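Local coordinates for protein dihydroorotase (Saccharomyces cerevisiae S288C, PDB 6L0J) that catalyses the zinc-dependent, reversible interconversion of N-carbamoyl-L-aspartate and dihydroorotate, the third step of de novo pyrimidine biosynthesis, at residues Q280-P285 with D353-S358; N135-K140 with L178-S183; A65-F70 with V319-K324. All coordinates share one frame; numbering follows the deposited sequence.

Contact 1: Q280-P285 with D353-S358; sequences QSFAIP and DKLSWS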
loop_
_atom_site.group_PDB
_atom_site.type_symbol
_atom_site.label_atom_id
_atom_site.label_comp_id
_atom_site.label_asym_id
_atom_site.label_seq_id
_atom_site.Cartn_x
_atom_site.Cartn_y
_atom_site.Cartn_z
ATOM N N GLN A 280 -9.700 -12.379 15.425
ATOM C CA GLN A 280 -10.696 -13.180 16.138
ATOM C C GLN A 280 -10.441 -13.211 17.641
ATOM O O GLN A 280 -11.392 -13.203 18.432
ATOM C CB GLN A 280 -10.718 -14.610 15.590
ATOM C CG GLN A 280 -12.062 -15.304 15.809
ATOM C CD GLN A 280 -13.083 -14.796 14.810
ATOM O OE1 GLN A 280 -12.901 -14.954 13.606
ATOM N NE2 GLN A 280 -14.140 -14.171 15.295
ATOM N N SER A 281 -9.168 -13.251 18.058
ATOM C CA SER A 281 -8.853 -13.498 19.469
ATOM C C SER A 281 -9.345 -12.393 20.397
ATOM O O SER A 281 -9.562 -12.656 21.588
ATOM C CB SER A 281 -7.341 -13.684 19.643
ATOM O OG SER A 281 -6.954 -14.981 19.218
ATOM N N PHE A 282 -9.509 -11.167 19.892
ATOM C CA PHE A 282 -9.966 -10.033 20.693
ATOM C C PHE A 282 -11.086 -9.279 19.997
ATOM O O PHE A 282 -11.195 -8.062 20.147
ATOM C CB PHE A 282 -8.805 -9.085 21.004
ATOM C CG PHE A 282 -7.668 -9.778 21.690
ATOM C CD1 PHE A 282 -6.672 -10.390 20.952
ATOM C CD2 PHE A 282 -7.647 -9.887 23.079
ATOM C CE1 PHE A 282 -5.640 -11.078 21.590
ATOM C CE2 PHE A 282 -6.624 -10.569 23.713
ATOM C CZ PHE A 282 -5.621 -11.165 22.967
ATOM N N ALA A 283 -11.937 -9.993 19.255
ATOM C CA ALA A 283 -12.867 -9.320 18.352
ATOM C C ALA A 283 -13.730 -8.313 19.095
ATOM O O ALA A 283 -13.752 -7.127 18.754
ATOM C CB ALA A 283 -13.724 -10.355 17.629
ATOM N N ILE A 284 -14.436 -8.757 20.131
ATOM C CA ILE A 284 -15.339 -7.880 20.868
ATOM C C ILE A 284 -14.549 -6.782 21.587
ATOM O O ILE A 284 -14.947 -5.610 21.531
ATOM C CB ILE A 284 -16.212 -8.693 21.842
ATOM C CG1 ILE A 284 -17.033 -9.737 21.079
ATOM C CG2 ILE A 284 -17.098 -7.777 22.654
ATOM C CD1 ILE A 284 -17.725 -9.210 19.872
ATOM N N PRO A 285 -13.431 -7.082 22.263
ATOM C CA PRO A 285 -12.668 -5.980 22.883
ATOM C C PRO A 285 -12.170 -4.921 21.902
ATOM O O PRO A 285 -12.151 -3.735 22.260
ATOM C CB PRO A 285 -11.515 -6.713 23.571
ATOM C CG PRO A 285 -12.134 -8.016 23.975
ATOM C CD PRO A 285 -12.979 -8.389 22.769
ATOM N N ASP A 353 -0.489 -3.954 21.807
ATOM C CA ASP A 353 -1.239 -2.827 22.333
ATOM C C ASP A 353 -2.045 -3.259 23.546
ATOM O O ASP A 353 -2.437 -4.419 23.672
ATOM C CB ASP A 353 -2.190 -2.255 21.271
ATOM C CG ASP A 353 -1.460 -1.542 20.142
ATOM O OD1 ASP A 353 -0.232 -1.319 20.253
ATOM O OD2 ASP A 353 -2.113 -1.214 19.121
ATOM N N LYS A 354 -2.308 -2.305 24.435
ATOM C CA LYS A 354 -3.222 -2.533 25.548
ATOM C C LYS A 354 -4.663 -2.252 25.133
ATOM O O LYS A 354 -4.951 -1.244 24.485
ATOM C CB LYS A 354 -2.873 -1.643 26.745
ATOM C CG LYS A 354 -3.813 -1.837 27.935
ATOM C CD LYS A 354 -3.365 -1.063 29.169
ATOM C CE LYS A 354 -3.415 0.428 28.936
ATOM N NZ LYS A 354 -2.062 0.957 28.597
ATOM N N LEU A 355 -5.567 -3.143 25.526
ATOM C CA LEU A 355 -7.003 -2.902 25.432
ATOM C C LEU A 355 -7.588 -2.595 26.807
ATOM O O LEU A 355 -7.122 -3.112 27.828
ATOM C CB LEU A 355 -7.727 -4.105 24.835
ATOM C CG LEU A 355 -7.306 -4.550 23.430
ATOM C CD1 LEU A 355 -7.742 -5.996 23.168
ATOM C CD2 LEU A 355 -7.841 -3.616 22.359
ATOM N N SER A 356 -8.636 -1.765 26.825
ATOM C CA SER A 356 -9.281 -1.423 28.096
ATOM C C SER A 356 -10.267 -2.486 28.561
ATOM O O SER A 356 -10.536 -2.597 29.764
ATOM C CB SER A 356 -10.013 -0.091 27.976
ATOM O OG SER A 356 -9.098 0.974 28.035
ATOM N N TRP A 357 -10.807 -3.272 27.644
ATOM C CA TRP A 357 -11.892 -4.180 27.956
ATOM C C TRP A 357 -11.474 -5.628 27.775
ATOM O O TRP A 357 -10.527 -5.951 27.051
ATOM C CB TRP A 357 -13.113 -3.913 27.084
ATOM C CG TRP A 357 -13.695 -2.559 27.256
ATOM C CD1 TRP A 357 -13.323 -1.420 26.609
ATOM C CD2 TRP A 357 -14.772 -2.200 28.121
ATOM N NE1 TRP A 357 -14.109 -0.368 27.015
ATOM C CE2 TRP A 357 -15.005 -0.823 27.945
ATOM C CE3 TRP A 357 -15.563 -2.910 29.033
ATOM C CZ2 TRP A 357 -15.999 -0.144 28.638
ATOM C CZ3 TRP A 357 -16.546 -2.240 29.715
ATOM C CH2 TRP A 357 -16.756 -0.866 29.518
ATOM N N SER A 358 -12.215 -6.486 28.469
ATOM C CA SER A 358 -12.122 -7.932 28.367
ATOM C C SER A 358 -13.536 -8.467 28.247
ATOM O O SER A 358 -14.517 -7.767 28.530
ATOM C CB SER A 358 -11.424 -8.555 29.583
ATOM O OG SER A 358 -10.101 -8.060 29.713
HETATM O O HOH W 1 -10.771 -2.826 24.752
#
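Leu355 overlaps Phe282 and Pro285 at once through a single methyl group. Its CD1 lies 3.9 Å from CD2 of Phe282 and reaches CB and CG of the same residue as well, meeting the ring obliquely. The same methyl is 3.9 Å from CB of Pro285. With CG of Leu355 beside its own backbone N (chi1 -59°), the branch is carried over to the start of helix 283-293, where Phe282 is the N-cap residue and Pro285 sits in the first turn. The proline ring also leans on the backbone of 353-358, its CB 3.7 Å from the carbonyl O of Trp357. That carbonyl takes its hydrogen bond from the side-chain amide of Gln332. The indole of Trp357 leads away from the proline, and its NE1 bonds Glu292, further along the same helix. A water links the backbones, donating to Pro285 O at 3.0 Å and accepting from Trp357 N at 2.9 Å. The contact thus seats the start of helix 283-293 against strand 354-362 of the antiparallel sheet, well away from the zinc site. Because the direct touches are methyl, ring and methylene contacts, their hold depends on fit of shape, while directional bonding between the two segments passes through the water.

Contact 2: N135-K140 with L178-S183; sequences NLHGEK and LEHCTS. With ZN (zinc ion), chain F; LMR ((2S)-2-hydroxybutanedioic acid), chain G.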
loop_
_atom_site.group_PDB
_atom_site.type_symbol
_atom_site.label_atom_id
_atom_site.label_comp_id
_atom_site.label_asym_id
_atom_site.label_seq_id
_atom_site.Cartn_x
_atom_site.Cartn_y
_atom_site.Cartn_z
ATOM N N ASN A 135 -24.008 -12.607 0.058
ATOM C CA ASN A 135 -22.905 -11.809 0.572
ATOM C C ASN A 135 -21.996 -11.415 -0.581
ATOM O O ASN A 135 -21.645 -12.249 -1.425
ATOM C CB ASN A 135 -22.086 -12.562 1.634
ATOM C CG ASN A 135 -22.956 -13.371 2.573
ATOM O OD1 ASN A 135 -23.301 -14.526 2.275
ATOM N ND2 ASN A 135 -23.353 -12.766 3.691
ATOM N N LEU A 136 -21.585 -10.155 -0.588
ATOM C CA LEU A 136 -20.772 -9.604 -1.661
ATOM C C LEU A 136 -19.443 -9.098 -1.110
ATOM O O LEU A 136 -19.429 -8.253 -0.208
ATOM C CB LEU A 136 -21.515 -8.462 -2.356
ATOM C CG LEU A 136 -22.894 -8.820 -2.935
ATOM C CD1 LEU A 136 -23.549 -7.579 -3.536
ATOM C CD2 LEU A 136 -22.745 -9.887 -4.019
ATOM N N HIS A 137 -18.336 -9.615 -1.648
ATOM C CA HIS A 137 -17.051 -8.906 -1.594
ATOM C C HIS A 137 -17.110 -7.907 -2.742
ATOM O O HIS A 137 -16.780 -8.213 -3.892
ATOM C CB HIS A 137 -15.846 -9.847 -1.697
ATOM C CG HIS A 137 -14.512 -9.138 -1.612
ATOM N ND1 HIS A 137 -13.607 -9.352 -0.591
ATOM C CD2 HIS A 137 -13.954 -8.192 -2.413
ATOM C CE1 HIS A 137 -12.555 -8.569 -0.762
ATOM N NE2 HIS A 137 -12.740 -7.855 -1.860
ATOM N N GLY A 138 -17.565 -6.696 -2.422
ATOM C CA GLY A 138 -17.895 -5.706 -3.427
ATOM C C GLY A 138 -16.722 -4.889 -3.922
ATOM O O GLY A 138 -16.568 -3.729 -3.544
ATOM N N GLU A 139 -15.889 -5.481 -4.774
ATOM C CA GLU A 139 -14.790 -4.772 -5.413
ATOM C C GLU A 139 -14.748 -5.180 -6.873
ATOM O O GLU A 139 -14.811 -6.371 -7.180
ATOM C CB GLU A 139 -13.443 -5.097 -4.769
ATOM C CG GLU A 139 -13.180 -4.398 -3.436
ATOM C CD GLU A 139 -11.714 -4.512 -3.027
ATOM O OE1 GLU A 139 -11.315 -5.601 -2.549
ATOM O OE2 GLU A 139 -10.959 -3.521 -3.203
ATOM N N LYS A 140 -14.634 -4.221 -7.749
ATOM C CA LYS A 140 -14.432 -4.562 -9.150
ATOM C C LYS A 140 -12.966 -4.920 -9.398
ATOM O O LYS A 140 -12.067 -4.257 -8.866
ATOM C CB LYS A 140 -14.829 -3.394 -10.046
ATOM C CG LYS A 140 -16.339 -3.100 -10.098
ATOM C CD LYS A 140 -17.067 -4.113 -10.958
ATOM C CE LYS A 140 -18.460 -3.634 -11.370
ATOM N NZ LYS A 140 -18.416 -2.798 -12.614
ATOM N N LEU A 178 -23.372 -6.022 1.605
ATOM C CA LEU A 178 -22.071 -5.527 1.176
ATOM C C LEU A 178 -21.098 -5.743 2.331
ATOM O O LEU A 178 -21.153 -5.044 3.354
ATOM C CB LEU A 178 -22.148 -4.055 0.791
ATOM C CG LEU A 178 -20.862 -3.444 0.250
ATOM C CD1 LEU A 178 -20.404 -4.161 -1.017
ATOM C CD2 LEU A 178 -21.109 -1.939 0.000
ATOM N N GLU A 179 -20.243 -6.741 2.190
ATOM C CA GLU A 179 -19.338 -7.118 3.267
ATOM C C GLU A 179 -18.272 -6.045 3.447
ATOM O O GLU A 179 -17.925 -5.327 2.514
ATOM C CB GLU A 179 -18.656 -8.463 2.961
ATOM C CG GLU A 179 -19.581 -9.674 2.954
ATOM C CD GLU A 179 -20.281 -9.902 4.301
ATOM O OE1 GLU A 179 -19.757 -9.479 5.352
ATOM O OE2 GLU A 179 -21.370 -10.501 4.314
ATOM N N HIS A 180 -17.717 -5.988 4.658
ATOM C CA HIS A 180 -16.578 -5.143 5.018
ATOM C C HIS A 180 -16.460 -3.851 4.206
ATOM O O HIS A 180 -15.550 -3.708 3.378
ATOM C CB HIS A 180 -15.258 -5.949 4.962
ATOM C CG HIS A 180 -15.055 -6.805 3.737
ATOM N ND1 HIS A 180 -15.359 -6.398 2.453
ATOM C CD2 HIS A 180 -14.494 -8.036 3.609
ATOM C CE1 HIS A 180 -15.020 -7.349 1.593
ATOM N NE2 HIS A 180 -14.500 -8.357 2.270
ATOM N N CYS A 181 -17.373 -2.895 4.445
ATOM C CA CYS A 181 -17.269 -1.587 3.811
ATOM C C CYS A 181 -16.010 -0.865 4.260
ATOM O O CYS A 181 -15.629 -0.899 5.435
ATOM C CB CYS A 181 -18.493 -0.719 4.135
ATOM S SG CYS A 181 -19.911 -1.373 3.319
ATOM N N THR A 182 -15.369 -0.208 3.301
ATOM C CA THR A 182 -14.126 0.502 3.556
ATOM C C THR A 182 -14.139 1.947 3.080
ATOM O O THR A 182 -13.179 2.665 3.360
ATOM C CB THR A 182 -12.942 -0.221 2.887
ATOM O OG1 THR A 182 -13.121 -0.227 1.458
ATOM C CG2 THR A 182 -12.815 -1.662 3.415
ATOM N N SER A 183 -15.173 2.390 2.356
ATOM C CA SER A 183 -15.192 3.730 1.781
ATOM C C SER A 183 -16.435 4.498 2.211
ATOM O O SER A 183 -17.527 3.930 2.352
ATOM C CB SER A 183 -15.128 3.691 0.239
ATOM O OG SER A 183 -16.331 3.181 -0.312
HETATM ZN ZN ZN F . -13.784 -10.079 1.318
HETATM C C1 LMR G . -11.203 -11.365 2.163
HETATM O O1A LMR G . -12.284 -11.291 2.821
HETATM O O1B LMR G . -11.100 -10.621 1.166
HETATM C C2 LMR G . -10.018 -12.327 2.451
HETATM O O2 LMR G . -8.733 -11.754 2.738
HETATM C C3 LMR G . -10.278 -13.182 3.640
HETATM C C4 LMR G . -9.258 -14.284 3.390
HETATM O O4A LMR G . -7.992 -14.093 3.464
HETATM O O4B LMR G . -9.758 -15.365 3.066
HETATM O O HOH W 2 -17.055 -5.672 -0.001
#
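Glu179 reaches across to Leu136 and Asn135 of the neighbouring strand. Its CB lies 3.3 Å from the carbonyl O of Leu136, and CG stays close to that oxygen while also nearing CB of Asn135. The kink at chi2 (-60°) turns the carboxylate toward Asn135, whose ND2 donates to OE2 at 3.1 Å, tilted somewhat out of the amide plane; its OD1 bonds the Tyr39 hydroxyl, and ND2 also that of Tyr312. Glu179 OE1 is held by Thr208 and by ND1 of His14, a probable ligand of the other zinc, making Glu179 a second-shell residue. A glutamine here would remove the negative charge and offer an oxygen to only one side, so either His14 ND1 or Asn135 ND2 would probably lose its acceptor. The backbone of Glu179 donates to Leu136 O at 2.9 Å, continuing the parallel pairing of Leu136 with Leu178 between strands 133-136 and 175-178. Beyond these C-terminal strand ends, where amidohydrolase TIM barrels carry their metals, His137 and His180 converge on a zinc ion through ND1 at 2.0 Å and NE2 at 2.1 Å. Their rings form an offset edge-to-face pair with planes at 81°, His180 presenting its rim, CE1 foremost, to one face of His137. The bound malate adds its O1A to the same zinc at 2.4 Å. At the ring edge away from the zinc, NE2 of His137 donates in plane to Glu139 OE1 at 2.8 Å; with the metal at ND1, this fixes the ring's rotation. A water bridges the backbones, accepting from Gly138 N and donating to Glu179 O.

Contact 3: A65-F70 with V319-K324; sequences APKTTF and VASSDK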
loop_
_atom_site.group_PDB
_atom_site.type_symbol
_atom_site.label_atom_id
_atom_site.label_comp_id
_atom_site.label_asym_id
_atom_site.label_seq_id
_atom_site.Cartn_x
_atom_site.Cartn_y
_atom_site.Cartn_z
ATOM N N ALA A 65 -15.506 -26.528 18.512
ATOM C CA ALA A 65 -16.091 -25.459 19.330
ATOM C C ALA A 65 -17.558 -25.761 19.610
ATOM O O ALA A 65 -18.460 -25.177 18.998
ATOM C CB ALA A 65 -15.929 -24.097 18.656
ATOM N N PRO A 66 -17.832 -26.653 20.575
ATOM C CA PRO A 66 -19.223 -27.079 20.838
ATOM C C PRO A 66 -20.176 -25.975 21.271
ATOM O O PRO A 66 -21.388 -26.122 21.077
ATOM C CB PRO A 66 -19.064 -28.123 21.958
ATOM C CG PRO A 66 -17.662 -28.651 21.793
ATOM C CD PRO A 66 -16.840 -27.462 21.313
ATOM N N LYS A 67 -19.693 -24.887 21.862
ATOM C CA LYS A 67 -20.591 -23.816 22.281
ATOM C C LYS A 67 -20.796 -22.738 21.216
ATOM O O LYS A 67 -21.608 -21.834 21.425
ATOM C CB LYS A 67 -20.076 -23.164 23.574
ATOM C CG LYS A 67 -20.156 -24.084 24.797
ATOM C CD LYS A 67 -19.233 -23.634 25.911
ATOM C CE LYS A 67 -19.148 -24.671 27.037
ATOM N NZ LYS A 67 -20.245 -24.504 28.034
ATOM N N THR A 68 -20.091 -22.807 20.085
ATOM C CA THR A 68 -20.180 -21.774 19.056
ATOM C C THR A 68 -21.243 -22.145 18.022
ATOM O O THR A 68 -21.306 -23.290 17.564
ATOM C CB THR A 68 -18.819 -21.579 18.378
ATOM O OG1 THR A 68 -17.863 -21.106 19.336
ATOM C CG2 THR A 68 -18.911 -20.565 17.199
ATOM N N THR A 69 -22.079 -21.170 17.657
ATOM C CA THR A 69 -23.115 -21.358 16.643
ATOM C C THR A 69 -22.565 -21.008 15.262
ATOM O O THR A 69 -22.129 -19.875 15.027
ATOM C CB THR A 69 -24.330 -20.497 16.962
ATOM O OG1 THR A 69 -24.864 -20.883 18.233
ATOM C CG2 THR A 69 -25.404 -20.657 15.888
ATOM N N PHE A 70 -22.605 -21.967 14.340
ATOM C CA PHE A 70 -21.990 -21.813 13.026
ATOM C C PHE A 70 -23.069 -21.691 11.955
ATOM O O PHE A 70 -23.907 -22.587 11.806
ATOM C CB PHE A 70 -21.062 -22.990 12.726
ATOM C CG PHE A 70 -19.825 -23.043 13.603
ATOM C CD1 PHE A 70 -18.726 -22.228 13.337
ATOM C CD2 PHE A 70 -19.759 -23.913 14.687
ATOM C CE1 PHE A 70 -17.574 -22.283 14.143
ATOM C CE2 PHE A 70 -18.614 -23.978 15.496
ATOM C CZ PHE A 70 -17.522 -23.164 15.223
ATOM N N VAL A 319 -29.268 -22.065 18.167
ATOM C CA VAL A 319 -28.169 -21.549 18.967
ATOM C C VAL A 319 -27.514 -22.694 19.735
ATOM O O VAL A 319 -28.185 -23.507 20.387
ATOM C CB VAL A 319 -28.644 -20.389 19.864
ATOM C CG1 VAL A 319 -27.795 -20.305 21.090
ATOM C CG2 VAL A 319 -28.608 -18.977 19.026
ATOM N N ALA A 320 -26.193 -22.800 19.612
ATOM C CA ALA A 320 -25.441 -23.888 20.222
ATOM C C ALA A 320 -25.278 -23.725 21.724
ATOM O O ALA A 320 -25.050 -24.715 22.418
ATOM C CB ALA A 320 -24.048 -24.001 19.589
ATOM N N SER A 321 -25.342 -22.507 22.237
ATOM C CA SER A 321 -25.190 -22.300 23.662
ATOM C C SER A 321 -25.867 -20.984 23.984
ATOM O O SER A 321 -25.772 -20.034 23.212
ATOM C CB SER A 321 -23.712 -22.273 24.080
ATOM O OG SER A 321 -23.550 -21.493 25.253
ATOM N N SER A 322 -26.554 -20.940 25.112
ATOM C CA SER A 322 -27.223 -19.724 25.542
ATOM C C SER A 322 -26.325 -18.836 26.393
ATOM O O SER A 322 -26.793 -17.798 26.875
ATOM C CB SER A 322 -28.512 -20.065 26.311
ATOM O OG SER A 322 -28.250 -21.039 27.307
ATOM N N ASP A 323 -25.050 -19.200 26.568
ATOM C CA ASP A 323 -24.129 -18.347 27.317
ATOM C C ASP A 323 -24.102 -16.938 26.736
ATOM O O ASP A 323 -24.067 -16.752 25.515
ATOM C CB ASP A 323 -22.712 -18.914 27.289
ATOM C CG ASP A 323 -22.599 -20.262 27.952
ATOM O OD1 ASP A 323 -23.572 -20.740 28.598
ATOM O OD2 ASP A 323 -21.499 -20.841 27.818
ATOM N N LYS A 324 -24.118 -15.948 27.624
ATOM C CA LYS A 324 -24.098 -14.546 27.249
ATOM C C LYS A 324 -22.691 -13.984 27.398
ATOM O O LYS A 324 -21.976 -14.309 28.354
ATOM C CB LYS A 324 -25.082 -13.745 28.105
ATOM C CG LYS A 324 -26.510 -14.232 27.968
ATOM C CD LYS A 324 -27.510 -13.222 28.524
ATOM C CE LYS A 324 -27.506 -13.212 30.042
ATOM N NZ LYS A 324 -27.646 -11.845 30.604
HETATM O O HOH W 3 -23.557 -20.259 20.561
HETATM O O HOH W 4 -20.661 -22.312 29.971
#
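Thr69 OG1 accepts the backbone N-H of Ala320 in an almost perfectly straight hydrogen bond, 2.7 Å long with an angle of 178°. The hydroxyl stands beside its own backbone N (chi1 -61°), which turns it to the 319-324 loop. It also bonds a water 2.7 Å from OG1. The same water lies 2.7 Å from Lys67 O, and it accepts a weak bond from Ser321 N, so one solvent molecule joins two polar groups of 65-70 to a backbone N-H of the loop. Around this polar cluster methyl and methylene groups close in on the carbonyls: CB of Ala320 rests 3.5 Å from Thr68 O, and CB of Ser321 lies against Lys67 O and the CB of Lys67. Lys67 belongs to a type I turn, Ala65 to Thr68, which leads from helix 51-64 into strand 69-71, which follows 11-15 and 37-40 in the parallel TIM barrel of the amidohydrolase fold. Across the contact, the loop that precedes strand 324-328 makes an ST turn, in which Ser321 OG accepts from Asp323 N at 3.0 Å. At the outer end the charges of Lys67 and Asp323 face each other across a long salt bridge, NZ to OD2 3.9 Å. A second water bridges the pair, accepting from Lys67 NZ at 3.0 Å and donating to Asp323 OD2 at 2.7 Å. The stronger partner of that carboxylate oxygen is Arg31 of helix 20-32, which forms a salt bridge to it.

How the contacts relate
From the N terminus, the chain first lays down 65-70, the entry to strand 69-71, whose partner loop 319-324 arrives 249 residues later; contact 3 therefore closes the longest loop. Contact 2 is nested inside that loop, joining the ends of two neighbouring barrel strands after a short excursion through helix 156-170. Contact 1 opens next at 280-285, still within the span of contact 3, but closes beyond it at 353-358, so contacts 1 and 3 cross. Together these two tie the barrel region to the antiparallel sheet built largely from the C-terminal part. The three remain separate, their nearest atoms about 8 to 12 Å apart.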